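Local coordinates for probable branched-chain amino acid ABC transporter, amino acid binding protein (Thermus thermophilus, PDB 3LKB) that probably captures branched-chain amino acids such as valine as the binding component of an ABC transporter, at residues Tyr136-Lys141 / Leu170-Val175; Glu299-Ala304 / Glu314-Ala319. The protein carries 2 engineered substitutions. All coordinates share one frame; numbering follows the deposited sequence.

How the interactions relate
The two contacts lie on opposite sides of the chain's centre, about 43 Å apart between centres and about 33 Å at their nearest atoms, and they share no helix or strand. Interaction 1 is a small, partly buried patch that joins the end of helix 126-140 to the turn entering strand 173-179. Interaction 2 is fully buried and joins two successive helices, 285-308 and 313-321, close to perpendicular. Both meet without a direct hydrogen bond across the segments. Interaction 1 relies on leucine, isoleucine and alanine methyl groups; interaction 2 brings alanine against backbone and hydroxyl, with an Arg-Glu network beside it and a water spanning from Arg303 to Ala319.

Interaction 1: residues Tyr136-Lys141 / Leu170-Val175; sequences YIAREK and LGLQIV
Ala138 and Leu170 bring the two backbones to their nearest approach, 6.5 Å between CA atoms, where the last turn of helix 126-140 passes the end of helix 160-170. Gly171 then closes that second helix with a Schellman motif at positive phi (76°), and the chain turns out toward strand 173-179, the outermost strand of its sheet within the chain, paired with 145-150. Leu170 and Leu172, on either side of the glycine, both send a branch to one methyl group: Ala138 CB sits 4.0 Å from Leu170 CD2 and 3.8 Å from Leu172 CD2. Leu172 has CG anti to its carbonyl carbon (chi1 -54°), which carries the fork across to the helix. Its second branch, CD1, meets Ile137 CG2 at 4.1 Å, the two side chains lying at a slant to each other, while Ile137 also packs on Tyr201 and Val203 of the sheet. The carbonyl O of Lys141 lies 4.1 Å from Leu172 CD2, and the lysine amine turns to a salt bridge with Glu200. No hydrogen bond links the segments, and apart from the Lys141 carbonyl the contact is aliphatic, so it depends on close fit and on burying Leu172 and Ile137.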
ATOM      1  N   TYR A 136     -29.134   4.259 -16.632  1.00 14.36           N
ATOM      2  CA  TYR A 136     -29.796   3.485 -15.617  1.00 13.52           C
ATOM      3  C   TYR A 136     -30.565   4.440 -14.665  1.00 13.83           C
ATOM      4  O   TYR A 136     -31.713   4.170 -14.336  1.00 14.28           O
ATOM      5  CB  TYR A 136     -28.761   2.641 -14.877  1.00 13.61           C
ATOM      6  CG  TYR A 136     -29.371   1.742 -13.854  1.00 11.77           C
ATOM      7  CD1 TYR A 136     -29.594   0.412 -14.131  1.00 13.89           C
ATOM      8  CD2 TYR A 136     -29.778   2.238 -12.631  1.00 12.29           C
ATOM      9  CE1 TYR A 136     -30.204  -0.425 -13.198  1.00 17.01           C
ATOM     10  CE2 TYR A 136     -30.372   1.417 -11.684  1.00 13.47           C
ATOM     11  CZ  TYR A 136     -30.583   0.100 -11.988  1.00 15.48           C
ATOM     12  OH  TYR A 136     -31.152  -0.715 -11.082  1.00 20.84           O
ATOM     13  N   ILE A 137     -29.958   5.552 -14.242  1.00 13.08           N
ATOM     14  CA  ILE A 137     -30.693   6.521 -13.436  1.00 13.33           C
ATOM     15  C   ILE A 137     -31.995   7.020 -14.130  1.00 14.11           C
ATOM     16  O   ILE A 137     -33.038   7.080 -13.481  1.00 13.90           O
ATOM     17  CB  ILE A 137     -29.832   7.738 -13.033  1.00 12.96           C
ATOM     18  CG1 ILE A 137     -28.784   7.349 -11.993  1.00 11.43           C
ATOM     19  CG2 ILE A 137     -30.736   8.876 -12.485  1.00 11.40           C
ATOM     20  CD1 ILE A 137     -27.610   8.338 -11.909  1.00  7.76           C
ATOM     21  N   ALA A 138     -31.910   7.391 -15.415  1.00 14.92           N
ATOM     22  CA  ALA A 138     -33.042   7.997 -16.142  1.00 17.18           C
ATOM     23  C   ALA A 138     -34.172   6.974 -16.347  1.00 18.08           C
ATOM     24  O   ALA A 138     -35.320   7.331 -16.321  1.00 18.51           O
ATOM     25  CB  ALA A 138     -32.590   8.609 -17.491  1.00 15.85           C
ATOM     26  N   ARG A 139     -33.838   5.699 -16.538  1.00 20.11           N
ATOM     27  CA  ARG A 139     -34.864   4.653 -16.580  1.00 21.78           C
ATOM     28  C   ARG A 139     -35.637   4.577 -15.262  1.00 21.51           C
ATOM     29  O   ARG A 139     -36.824   4.350 -15.274  1.00 21.79           O
ATOM     30  CB  ARG A 139     -34.223   3.305 -16.822  1.00 22.50           C
ATOM     31  CG  ARG A 139     -33.300   2.837 -15.565  1.00 27.78           C
ATOM     32  CD  ARG A 139     -33.701   1.535 -14.746  1.00 28.06           C
ATOM     33  NE  ARG A 139     -33.163   0.303 -15.357  1.00 30.82           N
ATOM     34  CZ  ARG A 139     -33.464  -0.127 -16.595  1.00 29.46           C
ATOM     35  NH1 ARG A 139     -34.292   0.595 -17.358  1.00 24.64           N
ATOM     36  NH2 ARG A 139     -32.934  -1.274 -17.075  1.00 25.34           N
ATOM     37  N   GLU A 140     -34.950   4.735 -14.127  1.00 22.09           N
ATOM     38  CA  GLU A 140     -35.594   4.668 -12.810  1.00 22.01           C
ATOM     39  C   GLU A 140     -36.488   5.851 -12.528  1.00 21.35           C
ATOM     40  O   GLU A 140     -37.558   5.673 -11.979  1.00 20.88           O
ATOM     41  CB  GLU A 140     -34.572   4.657 -11.690  1.00 22.27           C
ATOM     42  CG  GLU A 140     -34.075   3.322 -11.351  1.00 26.26           C
ATOM     43  CD  GLU A 140     -33.993   3.059  -9.849  1.00 29.98           C
ATOM     44  OE1 GLU A 140     -33.951   1.855  -9.508  1.00 33.46           O
ATOM     45  OE2 GLU A 140     -33.937   4.013  -9.026  1.00 29.02           O
ATOM     46  N   LYS A 141     -36.019   7.055 -12.874  1.00 20.88           N
ATOM     47  CA  LYS A 141     -36.630   8.286 -12.418  1.00 20.95           C
ATOM     48  C   LYS A 141     -36.268   9.406 -13.364  1.00 21.42           C
ATOM     49  O   LYS A 141     -35.086   9.776 -13.434  1.00 21.43           O
ATOM     50  CB  LYS A 141     -36.099   8.640 -11.037  1.00 21.21           C
ATOM     51  CG  LYS A 141     -36.507  10.042 -10.546  1.00 22.57           C
ATOM     52  CD  LYS A 141     -37.689   9.953  -9.585  1.00 26.49           C
ATOM     53  CE  LYS A 141     -38.295  11.330  -9.292  1.00 30.55           C
ATOM     54  NZ  LYS A 141     -37.407  12.189  -8.446  1.00 33.62           N
ATOM     55  N   LEU A 170     -30.632  13.091 -21.538  1.00 24.28           N
ATOM     56  CA  LEU A 170     -31.534  12.198 -20.811  1.00 22.93           C
ATOM     57  C   LEU A 170     -32.555  12.963 -19.994  1.00 22.25           C
ATOM     58  O   LEU A 170     -33.434  12.362 -19.394  1.00 22.60           O
ATOM     59  CB  LEU A 170     -30.727  11.334 -19.834  1.00 22.20           C
ATOM     60  CG  LEU A 170     -29.870  10.231 -20.428  1.00 22.45           C
ATOM     61  CD1 LEU A 170     -28.916   9.780 -19.367  1.00 18.89           C
ATOM     62  CD2 LEU A 170     -30.712   9.041 -21.002  1.00 22.88           C
ATOM     63  N   GLY A 171     -32.392  14.273 -19.925  1.00 21.56           N
ATOM     64  CA  GLY A 171     -33.244  15.113 -19.113  1.00 21.21           C
ATOM     65  C   GLY A 171     -32.952  15.053 -17.620  1.00 21.61           C
ATOM     66  O   GLY A 171     -33.876  15.246 -16.817  1.00 22.71           O
ATOM     67  N   LEU A 172     -31.698  14.784 -17.230  1.00 20.63           N
ATOM     68  CA  LEU A 172     -31.332  14.728 -15.808  1.00 19.77           C
ATOM     69  C   LEU A 172     -30.673  16.025 -15.424  1.00 20.10           C
ATOM     70  O   LEU A 172     -30.155  16.742 -16.260  1.00 19.88           O
ATOM     71  CB  LEU A 172     -30.353  13.596 -15.529  1.00 19.09           C
ATOM     72  CG  LEU A 172     -30.731  12.180 -15.973  1.00 19.22           C
ATOM     73  CD1 LEU A 172     -29.621  11.213 -15.607  1.00 16.84           C
ATOM     74  CD2 LEU A 172     -32.068  11.689 -15.415  1.00 15.87           C
ATOM     75  N   GLN A 173     -30.648  16.358 -14.150  1.00 20.77           N
ATOM     76  CA  GLN A 173     -29.842  17.503 -13.836  1.00 21.18           C
ATOM     77  C   GLN A 173     -28.675  17.211 -12.915  1.00 20.70           C
ATOM     78  O   GLN A 173     -28.825  16.675 -11.817  1.00 22.04           O
ATOM     79  CB  GLN A 173     -30.692  18.663 -13.399  1.00 21.29           C
ATOM     80  CG  GLN A 173     -31.334  18.553 -12.086  1.00 25.96           C
ATOM     81  CD  GLN A 173     -32.083  19.841 -11.781  1.00 31.15           C
ATOM     82  OE1 GLN A 173     -31.574  20.740 -11.094  1.00 30.40           O
ATOM     83  NE2 GLN A 173     -33.282  19.959 -12.340  1.00 34.26           N
ATOM     84  N   ILE A 174     -27.496  17.519 -13.408  1.00 19.69           N
ATOM     85  CA  ILE A 174     -26.314  17.454 -12.599  1.00 18.97           C
ATOM     86  C   ILE A 174     -26.318  18.719 -11.789  1.00 19.34           C
ATOM     87  O   ILE A 174     -26.147  19.790 -12.368  1.00 19.76           O
ATOM     88  CB  ILE A 174     -25.061  17.482 -13.482  1.00 18.92           C
ATOM     89  CG1 ILE A 174     -25.078  16.306 -14.454  1.00 17.21           C
ATOM     90  CG2 ILE A 174     -23.766  17.553 -12.613  1.00 16.93           C
ATOM     91  CD1 ILE A 174     -24.621  14.999 -13.881  1.00 16.77           C
ATOM     92  N   VAL A 175     -26.485  18.619 -10.481  1.00 19.01           N
ATOM     93  CA  VAL A 175     -26.634  19.830  -9.674  1.00 21.05           C
ATOM     94  C   VAL A 175     -25.313  20.283  -8.996  1.00 22.21           C
ATOM     95  O   VAL A 175     -25.142  21.472  -8.655  1.00 22.64           O
ATOM     96  CB  VAL A 175     -27.779  19.723  -8.635  1.00 20.90           C
ATOM     97  CG1 VAL A 175     -28.551  18.438  -8.823  1.00 23.28           C
ATOM     98  CG2 VAL A 175     -27.243  19.750  -7.237  1.00 21.31           C
TER

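Interaction 2: residues Glu299-Ala304 / Glu314-Ala319; sequences EAIRRA and ETVYQA
Ala300 and Ala304, one turn apart, meet Ala319 and Thr315 where two consecutive helices of the periplasmic binding protein fold pack at nearly a right angle. The axes of these short helical segments cross at 106° and come within 7.9 Å, a close approach allowed by small side chains. The pairs Ala300-Ala319 and Ala304-Thr315 each have CA atoms 5.3 Å apart. Ala319 CB points into the first helix and lies 3.3 Å from Ala300 O, with Arg303 CB beside it. At the other end Ala304 CB touches Thr315 OG1 at 3.5 Å. That hydroxyl lies between its backbone N and carbonyl carbon (chi1 59°) and is held from the preceding turn, accepting from Thr312 N and donating to Arg310 O. Between these ends Val316 splits its methyls, CG1 near Ala300 CB and CG2 near Ala304 CB; its modelled approach to Ile301 is too short to be trusted.

Along the flank Arg302 grips Glu299 side-on, in the guanidinium plane: NE reaches OE1 at 2.9 Å, tilted above the carboxylate plane, and NH2 reaches OE2 at 2.7 Å on the syn side but 27° out of that plane. Arg303 NE and, weakly, NH2 reach the same OE2, so three N-H groups converge on one oxygen, though the NE length is doubtfully short. Arg303 NH1 bonds Asn327 O and, in plane, a water (3.1 Å) that donates to Ala319 O, joining the helices through a second bond of doubtful length. On helix 313-321, Tyr317 meets the Tyr118 ring, and Thr315 and Gln318 rest on Phe308 at the end of helix 285-308.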
ATOM      1  N   GLU A 299      -0.061 -12.350 -24.245  1.00 11.56           N
ATOM      2  CA  GLU A 299      -0.563 -12.997 -25.479  1.00 12.10           C
ATOM      3  C   GLU A 299      -0.071 -12.321 -26.773  1.00 11.85           C
ATOM      4  O   GLU A 299       0.137 -12.978 -27.765  1.00 12.89           O
ATOM      5  CB  GLU A 299      -2.089 -13.170 -25.438  1.00 11.57           C
ATOM      6  CG  GLU A 299      -2.771 -13.604 -26.775  1.00 15.44           C
ATOM      7  CD  GLU A 299      -2.554 -15.067 -27.144  1.00 16.56           C
ATOM      8  OE1 GLU A 299      -1.872 -15.759 -26.373  1.00 19.88           O
ATOM      9  OE2 GLU A 299      -3.070 -15.533 -28.206  1.00 19.55           O
ATOM     10  N   ALA A 300       0.121 -11.011 -26.783  1.00 12.92           N
ATOM     11  CA  ALA A 300       0.605 -10.369 -28.008  1.00 13.22           C
ATOM     12  C   ALA A 300       2.083 -10.698 -28.266  1.00 13.68           C
ATOM     13  O   ALA A 300       2.464 -10.871 -29.433  1.00 12.68           O
ATOM     14  CB  ALA A 300       0.405  -8.890 -27.961  1.00 13.08           C
ATOM     15  N   ILE A 301       2.909 -10.803 -27.234  1.00 13.60           N
ATOM     16  CA  ILE A 301       4.283 -11.289 -27.330  1.00 14.46           C
ATOM     17  C   ILE A 301       4.357 -12.710 -27.921  1.00 14.84           C
ATOM     18  O   ILE A 301       5.191 -13.002 -28.724  1.00 15.70           O
ATOM     19  CB  ILE A 301       5.075 -11.229 -25.953  1.00 14.44           C
ATOM     20  CG1 ILE A 301       5.345  -9.825 -25.446  1.00 14.80           C
ATOM     21  CG2 ILE A 301       6.315 -11.982 -26.003  1.00 11.25           C
ATOM     22  CD1 ILE A 301       4.682  -8.876 -26.146  1.00 18.41           C
ATOM     23  N   ARG A 302       3.457 -13.560 -27.502  1.00 14.62           N
ATOM     24  CA  ARG A 302       3.365 -14.905 -27.988  1.00 16.23           C
ATOM     25  C   ARG A 302       3.007 -14.960 -29.462  1.00 16.94           C
ATOM     26  O   ARG A 302       3.596 -15.670 -30.194  1.00 16.99           O
ATOM     27  CB  ARG A 302       2.391 -15.759 -27.156  1.00 20.00           C
ATOM     28  CG  ARG A 302       2.417 -17.196 -27.488  1.00 20.00           C
ATOM     29  CD  ARG A 302       1.291 -17.982 -26.960  1.00 20.00           C
ATOM     30  NE  ARG A 302       0.071 -17.598 -27.565  1.00 20.00           N
ATOM     31  CZ  ARG A 302      -0.417 -18.071 -28.689  1.00 20.00           C
ATOM     32  NH1 ARG A 302       0.193 -19.004 -29.356  1.00 20.00           N
ATOM     33  NH2 ARG A 302      -1.525 -17.589 -29.121  1.00 20.00           N
ATOM     34  N   ARG A 303       2.036 -14.176 -29.859  1.00 16.41           N
ATOM     35  CA  ARG A 303       1.671 -14.058 -31.237  1.00 16.71           C
ATOM     36  C   ARG A 303       2.761 -13.446 -32.077  1.00 17.79           C
ATOM     37  O   ARG A 303       3.044 -13.900 -33.128  1.00 17.48           O
ATOM     38  CB  ARG A 303       0.352 -13.355 -31.401  1.00 15.77           C
ATOM     39  CG  ARG A 303      -0.803 -14.198 -31.082  1.00 14.86           C
ATOM     40  CD  ARG A 303      -1.889 -13.389 -30.644  1.00 13.64           C
ATOM     41  NE  ARG A 303      -3.045 -14.089 -30.181  1.00 15.17           N
ATOM     42  CZ  ARG A 303      -4.253 -13.825 -30.593  1.00 11.56           C
ATOM     43  NH1 ARG A 303      -4.384 -12.962 -31.524  1.00 11.25           N
ATOM     44  NH2 ARG A 303      -5.272 -14.431 -30.095  1.00  6.19           N
ATOM     45  N   ALA A 304       3.409 -12.439 -31.565  1.00 18.85           N
ATOM     46  CA  ALA A 304       4.607 -11.951 -32.219  1.00 20.88           C
ATOM     47  C   ALA A 304       5.658 -13.076 -32.449  1.00 22.02           C
ATOM     48  O   ALA A 304       6.318 -13.099 -33.499  1.00 21.52           O
ATOM     49  CB  ALA A 304       5.223 -10.727 -31.444  1.00 20.58           C
ATOM     50  N   GLU A 314       7.159  -3.232 -32.904  1.00 15.40           N
ATOM     51  CA  GLU A 314       6.446  -3.373 -34.175  1.00 17.03           C
ATOM     52  C   GLU A 314       5.715  -4.699 -34.302  1.00 15.45           C
ATOM     53  O   GLU A 314       4.552  -4.724 -34.680  1.00 15.48           O
ATOM     54  CB  GLU A 314       7.373  -3.127 -35.363  1.00 17.90           C
ATOM     55  CG  GLU A 314       7.815  -1.650 -35.462  1.00 24.41           C
ATOM     56  CD  GLU A 314       9.130  -1.472 -36.245  1.00 34.35           C
ATOM     57  OE1 GLU A 314       9.204  -1.863 -37.441  1.00 35.87           O
ATOM     58  OE2 GLU A 314      10.100  -0.946 -35.650  1.00 39.32           O
ATOM     59  N   THR A 315       6.364  -5.794 -33.955  1.00 14.49           N
ATOM     60  CA  THR A 315       5.715  -7.082 -34.118  1.00 14.71           C
ATOM     61  C   THR A 315       4.595  -7.245 -33.120  1.00 14.16           C
ATOM     62  O   THR A 315       3.541  -7.822 -33.477  1.00 13.91           O
ATOM     63  CB  THR A 315       6.669  -8.269 -34.040  1.00 14.69           C
ATOM     64  OG1 THR A 315       7.331  -8.283 -32.766  1.00 15.76           O
ATOM     65  CG2 THR A 315       7.721  -8.133 -35.124  1.00 16.69           C
ATOM     66  N   VAL A 316       4.820  -6.742 -31.901  1.00 12.29           N
ATOM     67  CA  VAL A 316       3.802  -6.769 -30.853  1.00 12.82           C
ATOM     68  C   VAL A 316       2.600  -5.921 -31.246  1.00 13.04           C
ATOM     69  O   VAL A 316       1.454  -6.340 -31.042  1.00 12.61           O
ATOM     70  CB  VAL A 316       4.341  -6.258 -29.518  1.00 12.97           C
ATOM     71  CG1 VAL A 316       3.216  -5.796 -28.615  1.00 13.50           C
ATOM     72  CG2 VAL A 316       5.136  -7.324 -28.845  1.00 12.15           C
ATOM     73  N   TYR A 317       2.874  -4.749 -31.842  1.00 13.37           N
ATOM     74  CA  TYR A 317       1.823  -3.925 -32.423  1.00 14.27           C
ATOM     75  C   TYR A 317       0.944  -4.748 -33.404  1.00 14.60           C
ATOM     76  O   TYR A 317      -0.301  -4.747 -33.285  1.00 14.37           O
ATOM     77  CB  TYR A 317       2.377  -2.616 -33.029  1.00 14.48           C
ATOM     78  CG  TYR A 317       1.321  -1.800 -33.788  1.00 15.25           C
ATOM     79  CD1 TYR A 317       0.452  -0.942 -33.110  1.00 17.61           C
ATOM     80  CD2 TYR A 317       1.188  -1.896 -35.164  1.00 14.54           C
ATOM     81  CE1 TYR A 317      -0.537  -0.200 -33.783  1.00 15.76           C
ATOM     82  CE2 TYR A 317       0.197  -1.161 -35.856  1.00 15.80           C
ATOM     83  CZ  TYR A 317      -0.666  -0.333 -35.143  1.00 18.26           C
ATOM     84  OH  TYR A 317      -1.656   0.395 -35.769  1.00 19.61           O
ATOM     85  N   GLN A 318       1.588  -5.504 -34.304  1.00 14.72           N
ATOM     86  CA  GLN A 318       0.901  -6.253 -35.389  1.00 14.54           C
ATOM     87  C   GLN A 318       0.091  -7.378 -34.827  1.00 14.18           C
ATOM     88  O   GLN A 318      -0.981  -7.709 -35.321  1.00 14.19           O
ATOM     89  CB  GLN A 318       1.900  -6.815 -36.412  1.00 15.20           C
ATOM     90  CG  GLN A 318       2.656  -5.776 -37.271  1.00 18.74           C
ATOM     91  CD  GLN A 318       1.702  -4.936 -38.112  1.00 25.05           C
ATOM     92  OE1 GLN A 318       0.681  -5.441 -38.587  1.00 29.26           O
ATOM     93  NE2 GLN A 318       2.025  -3.645 -38.296  1.00 27.37           N
ATOM     94  N   ALA A 319       0.609  -7.988 -33.777  1.00 14.78           N
ATOM     95  CA  ALA A 319      -0.138  -9.011 -33.038  1.00 14.24           C
ATOM     96  C   ALA A 319      -1.403  -8.412 -32.403  1.00 14.11           C
ATOM     97  O   ALA A 319      -2.451  -9.024 -32.452  1.00 15.54           O
ATOM     98  CB  ALA A 319       0.753  -9.653 -31.987  1.00 13.68           C
TER
HETATM   99  O   HOH W   1      -3.003 -11.097 -33.625  1.00 17.29           O